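Local coordinates for putative ribose operon repressor (Burkholderia thailandensis, PDB 3EGC), which probably acts as a DNA-binding transcriptional repressor of the LacI family, its core built like the periplasmic sugar-binding proteins, at residues N20-E25 / V237-R242; L106-R111 / R266-F271; N172-A177 / A201-N206; A189-S194 / V219-L224. All coordinates share one frame; numbering follows the deposited sequence.

Contact 1: N20-E25 / V237-R242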
loop_
_atom_site.group_PDB
_atom_site.type_symbol
_atom_site.label_atom_id
_atom_site.label_comp_id
_atom_site.label_asym_id
_atom_site.label_seq_id
_atom_site.Cartn_x
_atom_site.Cartn_y
_atom_site.Cartn_z
ATOM N N ASN A 20 0.871 -5.062 -0.545
ATOM C CA ASN A 20 2.102 -4.504 -1.075
ATOM C C ASN A 20 1.641 -3.330 -1.975
ATOM O O ASN A 20 0.759 -3.438 -2.845
ATOM C CB ASN A 20 2.876 -5.563 -1.839
ATOM C CG ASN A 20 4.203 -5.025 -2.491
ATOM O OD1 ASN A 20 4.352 -3.870 -2.738
ATOM N ND2 ASN A 20 5.166 -5.928 -2.720
ATOM N N VAL A 21 2.232 -2.203 -1.684
ATOM C CA VAL A 21 1.851 -0.954 -2.233
ATOM C C VAL A 21 2.016 -0.962 -3.756
ATOM O O VAL A 21 1.290 -0.262 -4.459
ATOM C CB VAL A 21 2.687 0.168 -1.524
ATOM C CG1 VAL A 21 3.358 1.038 -2.524
ATOM C CG2 VAL A 21 1.810 0.996 -0.709
ATOM N N PHE A 22 2.953 -1.761 -4.252
ATOM C CA PHE A 22 3.109 -1.909 -5.673
ATOM C C PHE A 22 1.779 -2.294 -6.346
ATOM O O PHE A 22 1.315 -1.630 -7.262
ATOM C CB PHE A 22 4.211 -2.930 -5.986
ATOM C CG PHE A 22 4.365 -3.206 -7.457
ATOM C CD1 PHE A 22 5.186 -2.438 -8.251
ATOM C CD2 PHE A 22 3.659 -4.257 -8.054
ATOM C CE1 PHE A 22 5.287 -2.727 -9.645
ATOM C CE2 PHE A 22 3.764 -4.546 -9.379
ATOM C CZ PHE A 22 4.581 -3.798 -10.172
ATOM N N PHE A 23 1.210 -3.407 -5.887
ATOM C CA PHE A 23 -0.024 -3.987 -6.386
ATOM C C PHE A 23 -1.300 -3.148 -6.130
ATOM O O PHE A 23 -2.208 -3.174 -6.905
ATOM C CB PHE A 23 -0.186 -5.446 -5.826
ATOM C CG PHE A 23 0.881 -6.383 -6.298
ATOM C CD1 PHE A 23 0.980 -6.747 -7.659
ATOM C CD2 PHE A 23 1.821 -6.879 -5.405
ATOM C CE1 PHE A 23 2.012 -7.555 -8.098
ATOM C CE2 PHE A 23 2.855 -7.729 -5.835
ATOM C CZ PHE A 23 2.968 -8.060 -7.197
ATOM N N ALA A 24 -1.369 -2.481 -4.996
ATOM C CA ALA A 24 -2.396 -1.506 -4.715
ATOM C C ALA A 24 -2.430 -0.338 -5.731
ATOM O O ALA A 24 -3.509 0.149 -6.117
ATOM C CB ALA A 24 -2.222 -0.910 -3.240
ATOM N N GLU A 25 -1.258 0.166 -6.067
ATOM C CA GLU A 25 -1.179 1.228 -7.091
ATOM C C GLU A 25 -1.483 0.688 -8.529
ATOM O O GLU A 25 -2.046 1.401 -9.333
ATOM C CB GLU A 25 0.192 1.895 -7.069
ATOM C CG GLU A 25 0.537 2.714 -5.808
ATOM C CD GLU A 25 1.990 3.252 -5.875
ATOM O OE1 GLU A 25 2.735 3.031 -6.869
ATOM O OE2 GLU A 25 2.416 3.963 -4.972
ATOM N N VAL A 237 14.748 3.144 -8.460
ATOM C CA VAL A 237 14.148 3.036 -9.762
ATOM C C VAL A 237 12.626 3.018 -9.618
ATOM O O VAL A 237 12.027 2.043 -9.117
ATOM C CB VAL A 237 14.767 1.904 -10.658
ATOM C CG1 VAL A 237 15.302 0.786 -9.858
ATOM C CG2 VAL A 237 13.760 1.432 -11.765
ATOM N N GLU A 238 12.020 4.133 -9.994
ATOM C CA GLU A 238 10.590 4.257 -9.933
ATOM C C GLU A 238 9.935 3.454 -11.025
ATOM O O GLU A 238 10.326 3.544 -12.180
ATOM C CB GLU A 238 10.162 5.728 -10.022
ATOM C CG GLU A 238 8.664 5.951 -9.990
ATOM C CD GLU A 238 8.319 7.394 -10.148
ATOM O OE1 GLU A 238 7.887 7.797 -11.269
ATOM O OE2 GLU A 238 8.499 8.136 -9.146
ATOM N N GLN A 239 8.932 2.671 -10.641
ATOM C CA GLN A 239 8.134 1.925 -11.607
ATOM C C GLN A 239 6.868 2.719 -11.888
ATOM O O GLN A 239 6.341 3.315 -10.949
ATOM C CB GLN A 239 7.811 0.540 -11.080
ATOM C CG GLN A 239 9.013 -0.329 -10.981
ATOM C CD GLN A 239 8.633 -1.805 -10.777
ATOM O OE1 GLN A 239 8.373 -2.529 -11.748
ATOM N NE2 GLN A 239 8.561 -2.232 -9.512
ATOM N N PRO A 240 6.372 2.706 -13.155
ATOM C CA PRO A 240 5.104 3.369 -13.500
ATOM C C PRO A 240 3.870 2.514 -13.083
ATOM O O PRO A 240 3.066 2.069 -13.912
ATOM C CB PRO A 240 5.197 3.492 -15.032
ATOM C CG PRO A 240 5.944 2.232 -15.436
ATOM C CD PRO A 240 6.873 1.884 -14.267
ATOM N N THR A 241 3.711 2.322 -11.795
ATOM C CA THR A 241 2.688 1.372 -11.281
ATOM C C THR A 241 1.291 1.613 -11.754
ATOM O O THR A 241 0.623 0.690 -12.201
ATOM C CB THR A 241 2.636 1.375 -9.740
ATOM O OG1 THR A 241 2.468 2.742 -9.255
ATOM C CG2 THR A 241 3.892 0.835 -9.187
ATOM N N ARG A 242 0.840 2.847 -11.663
ATOM C CA ARG A 242 -0.479 3.195 -12.170
ATOM C C ARG A 242 -0.677 2.948 -13.660
ATOM O O ARG A 242 -1.693 2.417 -14.071
ATOM C CB ARG A 242 -0.831 4.660 -11.781
ATOM C CG ARG A 242 -1.489 4.716 -10.395
ATOM C CD ARG A 242 -1.321 6.122 -9.716
ATOM N NE ARG A 242 0.074 6.367 -9.360
ATOM C CZ ARG A 242 0.535 6.584 -8.123
ATOM N NH1 ARG A 242 -0.298 6.647 -7.084
ATOM N NH2 ARG A 242 1.851 6.779 -7.944
#
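Thr241 and Glu25 face each other across two helix starts, the Thr241 hydroxyl donating to the Glu25 carboxylate. Thr241 OG1 and Glu25 OE1 are modelled 2.4 Å apart, so short that the value is doubtful. Glu25 CB also packs against Thr241 OG1, at 3.3 Å. Glu25 OE1 lies over one face of the guanidinium, 4.0 Å from Arg242 NH2. Carboxylate and guanidinium planes are stacked and only 24° apart, so this long salt bridge rests on charge and no N-H points at the oxygen; NH1 of Arg242 has a second partner, Glu19 of the second subunit. Phe22 fills the neighbouring space, CG anti to the backbone N (chi1 176°) and thereby brought nearer to 237-242. Phe22 CD1 touches Thr241 CG2 at 3.6 Å, while Phe22 CE1 approaches Gln239 NE2 to 3.3 Å. Phe22 and Gln239 cross at about a right angle, ring and amide planes 27° apart. A glutamine suits this buried place because both ends of its amide are engaged: NE2 donates to Asp222 OD1 and OE1 bonds with Ser107 OG. Asn20 caps the helix, OD1 accepting from Phe22 N at 2.9 Å and also bonded to His195 NE2. The contact thus sets the N-termini of helices 21-36 and 241-257 together just past strand 236-238, at the dimer interface of a LacI-type sugar-binding fold, where Val21 and Ala24 meet their counterparts in the second subunit.

Contact 2: L106-R111 / R266-F271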
loop_
_atom_site.group_PDB
_atom_site.type_symbol
_atom_site.label_atom_id
_atom_site.label_comp_id
_atom_site.label_asym_id
_atom_site.label_seq_id
_atom_site.Cartn_x
_atom_site.Cartn_y
_atom_site.Cartn_z
ATOM N N LEU A 106 4.726 -5.188 -18.446
ATOM C CA LEU A 106 5.871 -5.342 -17.612
ATOM C C LEU A 106 6.697 -4.023 -17.515
ATOM O O LEU A 106 6.529 -3.131 -18.298
ATOM C CB LEU A 106 6.733 -6.445 -18.230
ATOM C CG LEU A 106 5.981 -7.715 -18.668
ATOM C CD1 LEU A 106 6.947 -8.679 -19.489
ATOM C CD2 LEU A 106 5.360 -8.449 -17.463
ATOM N N SER A 107 7.611 -3.942 -16.563
ATOM C CA SER A 107 8.566 -2.814 -16.519
ATOM C C SER A 107 9.830 -3.123 -17.296
ATOM O O SER A 107 10.111 -4.300 -17.583
ATOM C CB SER A 107 8.968 -2.461 -15.083
ATOM O OG SER A 107 7.849 -1.975 -14.365
ATOM N N GLU A 108 10.599 -2.078 -17.604
ATOM C CA GLU A 108 11.954 -2.286 -18.157
ATOM C C GLU A 108 13.009 -2.644 -17.081
ATOM O O GLU A 108 13.929 -1.852 -16.752
ATOM C CB GLU A 108 12.397 -1.127 -19.075
ATOM C CG GLU A 108 12.561 0.225 -18.350
ATOM C CD GLU A 108 12.621 1.424 -19.303
ATOM O OE1 GLU A 108 12.561 1.227 -20.546
ATOM O OE2 GLU A 108 12.737 2.558 -18.794
ATOM N N ASN A 109 12.883 -3.844 -16.537
ATOM C CA ASN A 109 13.725 -4.241 -15.388
ATOM C C ASN A 109 15.244 -4.266 -15.607
ATOM O O ASN A 109 15.985 -3.662 -14.823
ATOM C CB ASN A 109 13.278 -5.567 -14.823
ATOM C CG ASN A 109 11.796 -5.561 -14.394
ATOM O OD1 ASN A 109 11.398 -4.778 -13.537
ATOM N ND2 ASN A 109 11.018 -6.491 -14.935
ATOM N N VAL A 110 15.711 -4.956 -16.644
ATOM C CA VAL A 110 17.133 -4.904 -17.009
ATOM C C VAL A 110 17.654 -3.439 -17.053
ATOM O O VAL A 110 18.547 -3.050 -16.312
ATOM C CB VAL A 110 17.404 -5.580 -18.423
ATOM C CG1 VAL A 110 18.907 -5.780 -18.647
ATOM C CG2 VAL A 110 16.712 -6.875 -18.575
ATOM N N ARG A 111 17.086 -2.624 -17.940
ATOM C CA ARG A 111 17.533 -1.232 -18.065
ATOM C C ARG A 111 17.625 -0.421 -16.722
ATOM O O ARG A 111 18.628 0.254 -16.438
ATOM C CB ARG A 111 16.660 -0.478 -19.021
ATOM C CG ARG A 111 17.277 0.782 -19.518
ATOM C CD ARG A 111 16.244 1.550 -20.380
ATOM N NE ARG A 111 16.059 0.914 -21.683
ATOM C CZ ARG A 111 15.184 1.312 -22.594
ATOM N NH1 ARG A 111 15.095 0.657 -23.747
ATOM N NH2 ARG A 111 14.377 2.334 -22.336
ATOM N N ARG A 266 6.539 -3.244 -22.585
ATOM C CA ARG A 266 7.524 -2.868 -21.607
ATOM C C ARG A 266 7.408 -1.376 -21.315
ATOM O O ARG A 266 7.579 -0.550 -22.211
ATOM C CB ARG A 266 8.914 -3.187 -22.137
ATOM C CG ARG A 266 9.167 -4.670 -22.239
ATOM C CD ARG A 266 9.611 -5.235 -20.899
ATOM N NE ARG A 266 9.807 -6.665 -20.947
ATOM C CZ ARG A 266 10.288 -7.402 -19.939
ATOM N NH1 ARG A 266 10.646 -6.812 -18.763
ATOM N NH2 ARG A 266 10.417 -8.723 -20.093
ATOM N N LEU A 267 7.172 -1.033 -20.059
ATOM C CA LEU A 267 6.987 0.374 -19.678
ATOM C C LEU A 267 8.239 1.063 -19.051
ATOM O O LEU A 267 8.960 0.492 -18.260
ATOM C CB LEU A 267 5.833 0.491 -18.712
ATOM C CG LEU A 267 4.473 0.904 -19.258
ATOM C CD1 LEU A 267 4.220 0.566 -20.775
ATOM C CD2 LEU A 267 3.278 0.523 -18.336
ATOM N N GLN A 268 8.468 2.304 -19.426
ATOM C CA GLN A 268 9.586 3.070 -18.942
ATOM C C GLN A 268 9.569 3.294 -17.410
ATOM O O GLN A 268 8.541 3.672 -16.794
ATOM C CB GLN A 268 9.613 4.414 -19.701
ATOM C CG GLN A 268 10.221 5.673 -18.981
ATOM C CD GLN A 268 9.909 6.998 -19.769
ATOM O OE1 GLN A 268 8.850 7.611 -19.641
ATOM N NE2 GLN A 268 10.823 7.399 -20.600
ATOM N N THR A 269 10.706 3.040 -16.812
ATOM C CA THR A 269 10.977 3.313 -15.448
ATOM C C THR A 269 11.900 4.552 -15.407
ATOM O O THR A 269 12.572 4.917 -16.390
ATOM C CB THR A 269 11.742 2.132 -14.810
ATOM O OG1 THR A 269 13.033 2.000 -15.395
ATOM C CG2 THR A 269 11.019 0.888 -15.044
ATOM N N ARG A 270 11.966 5.187 -14.265
ATOM C CA ARG A 270 12.827 6.301 -14.177
ATOM C C ARG A 270 13.668 6.251 -12.902
ATOM O O ARG A 270 13.211 5.864 -11.837
ATOM C CB ARG A 270 12.066 7.613 -14.339
ATOM C CG ARG A 270 11.856 8.359 -13.099
ATOM C CD ARG A 270 10.978 9.545 -13.345
ATOM N NE ARG A 270 11.262 10.595 -12.405
ATOM C CZ ARG A 270 10.562 10.826 -11.304
ATOM N NH1 ARG A 270 9.524 10.077 -11.003
ATOM N NH2 ARG A 270 10.912 11.814 -10.512
ATOM N N PHE A 271 14.919 6.642 -13.059
ATOM C CA PHE A 271 15.863 6.630 -11.944
ATOM C C PHE A 271 15.738 7.935 -11.157
ATOM O O PHE A 271 15.782 9.030 -11.724
ATOM C CB PHE A 271 17.294 6.442 -12.465
ATOM C CG PHE A 271 18.284 6.147 -11.389
ATOM C CD1 PHE A 271 19.451 6.883 -11.295
ATOM C CD2 PHE A 271 18.051 5.143 -10.467
ATOM C CE1 PHE A 271 20.379 6.627 -10.282
ATOM C CE2 PHE A 271 18.970 4.854 -9.500
ATOM C CZ PHE A 271 20.154 5.608 -9.396
#
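Leu106 and Arg266, paired in parallel on neighbouring strands, lay a methyl group over a flat cation: Leu106 CD1 rests on one face of the guanidinium, offset toward its rim and 3.5 Å from Arg266 NH2. Arg266 reaches there by bending at chi2 (-83°), which brings CD beside Ser107 O. Arg266 NH1 then donates to Ser107 O at 2.8 Å, the oxygen lying in the guanidinium plane and the donor nearly along the C=O axis. Arginine suits the place because its aliphatic part packs while its nitrogens bind several partners: Glu142 takes NH2 and Glu264 takes NE. The Asn109 amide stands nearly perpendicular to the guanidinium, planes 83° apart; its ND2 also goes to Glu142, and its OD1 accepts from Arg143. Beyond the strand pair, Glu108 extends from CG so that OE2 accepts from Thr269 N at 2.9 Å, the donor coming from above the carboxylate plane. The aliphatic CG of Glu108 lies 3.7 Å from Thr269 CG2, a methyl that Ser107 CB also touches. The other carboxylate oxygen, OE1, pairs with Arg111 by charge. Two backbone bonds, Leu267 N to Leu106 O and Glu108 N to Leu267 O, fix the register. Leu106 and Arg266 face helix 138-153, whereas Ser107 and Leu267 face helix 241-257. Strand 264-272 runs between strands 103-107 and 236-238, where the chain passes between the two subdomains, consistent with the triple crossover of this family.

Contact 3: N172-A177 / A201-N206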
loop_
_atom_site.group_PDB
_atom_site.type_symbol
_atom_site.label_atom_id
_atom_site.label_comp_id
_atom_site.label_asym_id
_atom_site.label_seq_id
_atom_site.Cartn_x
_atom_site.Cartn_y
_atom_site.Cartn_z
ATOM N N ASN A 172 11.601 -11.291 2.587
ATOM C CA ASN A 172 12.143 -9.943 2.890
ATOM C C ASN A 172 13.551 -9.809 2.309
ATOM O O ASN A 172 13.958 -8.712 1.876
ATOM C CB ASN A 172 12.288 -9.678 4.424
ATOM C CG ASN A 172 11.696 -8.361 4.834
ATOM O OD1 ASN A 172 11.869 -7.889 5.971
ATOM N ND2 ASN A 172 10.951 -7.752 3.922
ATOM N N GLY A 173 14.293 -10.905 2.395
ATOM C CA GLY A 173 15.678 -10.915 2.070
ATOM C C GLY A 173 16.573 -10.430 3.212
ATOM O O GLY A 173 17.766 -10.156 2.995
ATOM N N ARG A 174 16.030 -10.275 4.410
ATOM C CA ARG A 174 16.880 -9.921 5.519
ATOM C C ARG A 174 17.975 -10.994 5.690
ATOM O O ARG A 174 19.161 -10.648 5.805
ATOM C CB ARG A 174 16.144 -9.715 6.838
ATOM C CG ARG A 174 17.148 -9.416 7.987
ATOM C CD ARG A 174 16.461 -9.195 9.350
ATOM N NE ARG A 174 15.849 -10.430 9.822
ATOM C CZ ARG A 174 16.299 -11.158 10.848
ATOM N NH1 ARG A 174 17.375 -10.763 11.563
ATOM N NH2 ARG A 174 15.673 -12.295 11.163
ATOM N N ASP A 175 17.577 -12.274 5.659
ATOM C CA ASP A 175 18.556 -13.358 5.813
ATOM C C ASP A 175 19.570 -13.332 4.682
ATOM O O ASP A 175 20.738 -13.506 4.885
ATOM C CB ASP A 175 17.873 -14.736 5.937
ATOM C CG ASP A 175 17.002 -14.859 7.201
ATOM O OD1 ASP A 175 16.183 -15.794 7.239
ATOM O OD2 ASP A 175 17.095 -14.055 8.163
ATOM N N GLY A 176 19.106 -13.143 3.473
ATOM C CA GLY A 176 19.992 -13.037 2.343
ATOM C C GLY A 176 20.959 -11.865 2.531
ATOM O O GLY A 176 22.148 -11.992 2.255
ATOM N N ALA A 177 20.442 -10.707 2.975
ATOM C CA ALA A 177 21.318 -9.581 3.185
ATOM C C ALA A 177 22.349 -9.902 4.282
ATOM O O ALA A 177 23.553 -9.703 4.112
ATOM C CB ALA A 177 20.556 -8.345 3.516
ATOM N N ALA A 201 17.018 -5.675 3.830
ATOM C CA ALA A 201 18.423 -5.157 3.862
ATOM C C ALA A 201 18.671 -4.089 4.949
ATOM O O ALA A 201 19.678 -4.138 5.613
ATOM C CB ALA A 201 18.898 -4.629 2.431
ATOM N N MET A 202 17.735 -3.159 5.142
ATOM C CA MET A 202 17.824 -2.228 6.274
ATOM C C MET A 202 17.806 -2.992 7.602
ATOM O O MET A 202 18.553 -2.699 8.485
ATOM C CB MET A 202 16.733 -1.119 6.232
ATOM C CG MET A 202 16.872 -0.075 5.057
ATOM S SD MET A 202 18.441 0.912 4.907
ATOM C CE MET A 202 18.249 1.950 6.350
ATOM N N GLN A 203 16.923 -3.977 7.726
ATOM C CA GLN A 203 16.909 -4.801 8.918
ATOM C C GLN A 203 18.237 -5.497 9.139
ATOM O O GLN A 203 18.752 -5.497 10.258
ATOM C CB GLN A 203 15.748 -5.791 8.930
ATOM C CG GLN A 203 14.419 -5.103 9.232
ATOM C CD GLN A 203 13.220 -5.807 8.648
ATOM O OE1 GLN A 203 12.087 -5.287 8.732
ATOM N NE2 GLN A 203 13.441 -6.984 8.051
ATOM N N ALA A 204 18.782 -6.095 8.083
ATOM C CA ALA A 204 20.090 -6.753 8.206
ATOM C C ALA A 204 21.170 -5.784 8.717
ATOM O O ALA A 204 21.921 -6.119 9.584
ATOM C CB ALA A 204 20.523 -7.399 6.893
ATOM N N LEU A 205 21.237 -4.590 8.142
ATOM C CA LEU A 205 22.273 -3.638 8.527
ATOM C C LEU A 205 22.398 -3.543 10.042
ATOM O O LEU A 205 23.455 -3.843 10.617
ATOM C CB LEU A 205 22.062 -2.269 7.904
ATOM C CG LEU A 205 22.348 -2.260 6.388
ATOM C CD1 LEU A 205 22.071 -0.886 5.776
ATOM C CD2 LEU A 205 23.765 -2.737 6.066
ATOM N N ASN A 206 21.306 -3.201 10.699
ATOM C CA ASN A 206 21.415 -3.065 12.117
ATOM C C ASN A 206 21.336 -4.323 12.983
ATOM O O ASN A 206 21.687 -4.285 14.149
ATOM C CB ASN A 206 20.694 -1.803 12.645
ATOM C CG ASN A 206 19.211 -1.944 12.759
ATOM O OD1 ASN A 206 18.466 -1.002 12.408
ATOM N ND2 ASN A 206 18.759 -3.053 13.345
#
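Two helices of the alpha/beta C-terminal subdomain, 174-181 and 195-208, pack against each other here, with Ala177 meeting Ala204 and Ala201 at the centre. In the chain they stand before and after strand 189-192, as successive helices of a Rossmann-like fold do. Alanine suits the interface because its small side chain lets the backbones come close, Arg174 and Ala204 being 5.2 Å apart at their CA atoms. Ala177 CB touches Ala204 CB at 3.5 Å and lies 4.2 Å from Ala201 CB. Ala204 CB also abuts the Arg174 carbonyl oxygen, and Ile178 continues this apolar seam along helix 174-181. Toward the solvent side the side chains are longer. Arg174 crosses Gln203 at about a right angle, its CD resting on Gln203 CB at 3.5 Å, and the aliphatic part of the arginine lies against Gln203 and Ala204. Being anti to the backbone N (chi1 177°), Arg174 CG comes 3.7 Å from Ala204 N. The guanidinium instead has Asp175 OD2 over one face, offset from its centre, a long pairing of charges within the same turn. Gly173, at the N-cap, has a positive phi of 83°; a CB here would jam against the preceding carbonyl oxygen, which calls for glycine. Phe229 of the second subunit packs on Gln203, placing this side of the helix beside the dimer interface. On the exposed side one polar bond closes the contact: Gln203 NE2 donates to Asn172 OD1 at 2.8 Å, tilted moderately from the Asn172 carbonyl plane, with the two amides turned 51° from each other.

Contact 4: A189-S194 / V219-L224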
loop_
_atom_site.group_PDB
_atom_site.type_symbol
_atom_site.label_atom_id
_atom_site.label_comp_id
_atom_site.label_asym_id
_atom_site.label_seq_id
_atom_site.Cartn_x
_atom_site.Cartn_y
_atom_site.Cartn_z
ATOM N N ALA A 189 28.070 -1.719 -1.415
ATOM C CA ALA A 189 26.783 -1.317 -1.950
ATOM C C ALA A 189 25.959 -2.552 -2.392
ATOM O O ALA A 189 26.500 -3.630 -2.664
ATOM C CB ALA A 189 26.971 -0.365 -3.074
ATOM N N LEU A 190 24.646 -2.371 -2.412
ATOM C CA LEU A 190 23.714 -3.406 -2.767
ATOM C C LEU A 190 22.707 -2.798 -3.729
ATOM O O LEU A 190 22.294 -1.628 -3.549
ATOM C CB LEU A 190 22.971 -3.891 -1.505
ATOM C CG LEU A 190 23.389 -5.150 -0.699
ATOM C CD1 LEU A 190 24.738 -5.823 -1.158
ATOM C CD2 LEU A 190 23.267 -4.960 0.817
ATOM N N LEU A 191 22.326 -3.581 -4.743
ATOM C CA LEU A 191 21.095 -3.354 -5.422
ATOM C C LEU A 191 20.030 -4.194 -4.686
ATOM O O LEU A 191 20.246 -5.411 -4.458
ATOM C CB LEU A 191 21.189 -3.832 -6.865
ATOM C CG LEU A 191 19.940 -3.863 -7.754
ATOM C CD1 LEU A 191 19.293 -2.476 -8.032
ATOM C CD2 LEU A 191 20.172 -4.633 -9.091
ATOM N N THR A 192 18.901 -3.586 -4.355
ATOM C CA THR A 192 17.777 -4.358 -3.843
ATOM C C THR A 192 16.618 -4.331 -4.834
ATOM O O THR A 192 16.297 -3.268 -5.368
ATOM C CB THR A 192 17.296 -3.836 -2.482
ATOM O OG1 THR A 192 17.115 -2.417 -2.582
ATOM C CG2 THR A 192 18.377 -4.141 -1.356
ATOM N N SER A 193 16.003 -5.481 -5.074
ATOM C CA SER A 193 15.053 -5.588 -6.134
ATOM C C SER A 193 13.607 -5.085 -5.867
ATOM O O SER A 193 12.833 -5.063 -6.761
ATOM C CB SER A 193 15.047 -7.016 -6.677
ATOM O OG SER A 193 14.543 -7.905 -5.732
ATOM N N SER A 194 13.277 -4.665 -4.652
ATOM C CA SER A 194 12.007 -3.977 -4.376
ATOM C C SER A 194 12.077 -3.342 -3.006
ATOM O O SER A 194 13.028 -3.598 -2.251
ATOM C CB SER A 194 10.819 -4.950 -4.427
ATOM O OG SER A 194 10.919 -5.905 -3.389
ATOM N N VAL A 219 20.741 0.970 -3.660
ATOM C CA VAL A 219 19.777 1.486 -4.631
ATOM C C VAL A 219 18.670 0.436 -4.702
ATOM O O VAL A 219 18.955 -0.743 -4.580
ATOM C CB VAL A 219 20.407 1.763 -6.029
ATOM C CG1 VAL A 219 21.392 2.871 -5.913
ATOM C CG2 VAL A 219 21.136 0.437 -6.629
ATOM N N SER A 220 17.437 0.883 -4.906
ATOM C CA SER A 220 16.283 0.049 -4.798
ATOM C C SER A 220 15.332 0.297 -5.969
ATOM O O SER A 220 15.331 1.396 -6.525
ATOM C CB SER A 220 15.555 0.357 -3.491
ATOM O OG SER A 220 14.416 -0.475 -3.305
ATOM N N PHE A 221 14.530 -0.714 -6.333
ATOM C CA PHE A 221 13.316 -0.478 -7.115
ATOM C C PHE A 221 12.154 -0.007 -6.210
ATOM O O PHE A 221 12.134 -0.297 -5.024
ATOM C CB PHE A 221 12.841 -1.734 -7.868
ATOM C CG PHE A 221 13.584 -1.999 -9.173
ATOM C CD1 PHE A 221 12.890 -2.004 -10.362
ATOM C CD2 PHE A 221 14.951 -2.321 -9.185
ATOM C CE1 PHE A 221 13.519 -2.284 -11.560
ATOM C CE2 PHE A 221 15.610 -2.596 -10.377
ATOM C CZ PHE A 221 14.917 -2.584 -11.572
ATOM N N ASP A 222 11.191 0.707 -6.810
ATOM C CA ASP A 222 10.063 1.257 -6.078
ATOM C C ASP A 222 10.405 2.573 -5.387
ATOM O O ASP A 222 11.352 2.664 -4.582
ATOM C CB ASP A 222 9.519 0.248 -5.084
ATOM C CG ASP A 222 9.098 -1.030 -5.746
ATOM O OD1 ASP A 222 8.572 -0.943 -6.913
ATOM O OD2 ASP A 222 9.349 -2.087 -5.135
ATOM N N ASN A 223 9.592 3.579 -5.654
ATOM C CA ASN A 223 9.845 4.911 -5.146
ATOM C C ASN A 223 8.904 5.208 -3.990
ATOM O O ASN A 223 7.783 5.665 -4.197
ATOM C CB ASN A 223 9.615 5.942 -6.280
ATOM C CG ASN A 223 9.944 7.338 -5.868
ATOM O OD1 ASN A 223 10.433 7.565 -4.750
ATOM N ND2 ASN A 223 9.757 8.291 -6.788
ATOM N N LEU A 224 9.353 4.930 -2.775
ATOM C CA LEU A 224 8.586 5.180 -1.591
ATOM C C LEU A 224 9.125 6.449 -0.904
ATOM O O LEU A 224 10.324 6.597 -0.760
ATOM C CB LEU A 224 8.746 3.963 -0.668
ATOM C CG LEU A 224 8.006 2.591 -0.857
ATOM C CD1 LEU A 224 6.663 2.601 -0.190
ATOM C CD2 LEU A 224 7.811 2.206 -2.349
#
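Leu191 and Val219 pack against each other on adjacent parallel strands, Leu191 CD1 touching Val219 CG2 at 3.7 Å. The strand pair is the tight part of the contact: the strand axes are 4.8 Å apart and run only 2° from parallel. Backbone bonds from Val219 N to Leu190 O, Thr192 N to Val219 O and Phe221 N to Thr192 O lace them together. Phe221 extends the apolar layer, presenting its ring edge to Leu191 CD1, and Arg143 adds a cation-pi contact. On the other face, small hydroxyl residues fit beneath a helix: Thr192 OG1 lies 3.3 Å from Ser220 CB, and the hydroxyls of both residues bond to Thr198. Past the strands the pairing gives way to loops that keep fewer contacts, and Ser194 is partly exposed. Asp222 nevertheless remains buried: its OD2 comes 3.3 Å from Ser194 CB and accepts from His195 N, suiting an acidic residue to the start of a helix, and its OD1 takes Gln239 NE2. The two strands close the beta-alpha-beta unit of strand 189-192, helix 195-208 and strand 217-221, with helix 109-122 over Val219, helix 195-208 over Thr192, and strand 236-238 next in the sheet.

Overall arrangement
Contacts 1 and 4 are buried, whereas contacts 2 and 3 reach the surface. Contacts 2 and 4 both join parallel strands of one sheet, yet contact 4 is mainly backbone bonding and apolar packing, while contact 2 adds ionic side chains where the chain passes between subdomains. Contact 1 ties these two together: its Glu238 forms a salt bridge with Arg270 of contact 2 and a hydrogen bond with Asn223 of contact 4, and strand 236-238 lies between their strands. Contact 3, about 22 Å from contact 1 between centres, is a helix pair with an alanine seam; Ala201 CB meets Thr192 CG2 of contact 4. Contacts 1 and 3 both touch the second subunit.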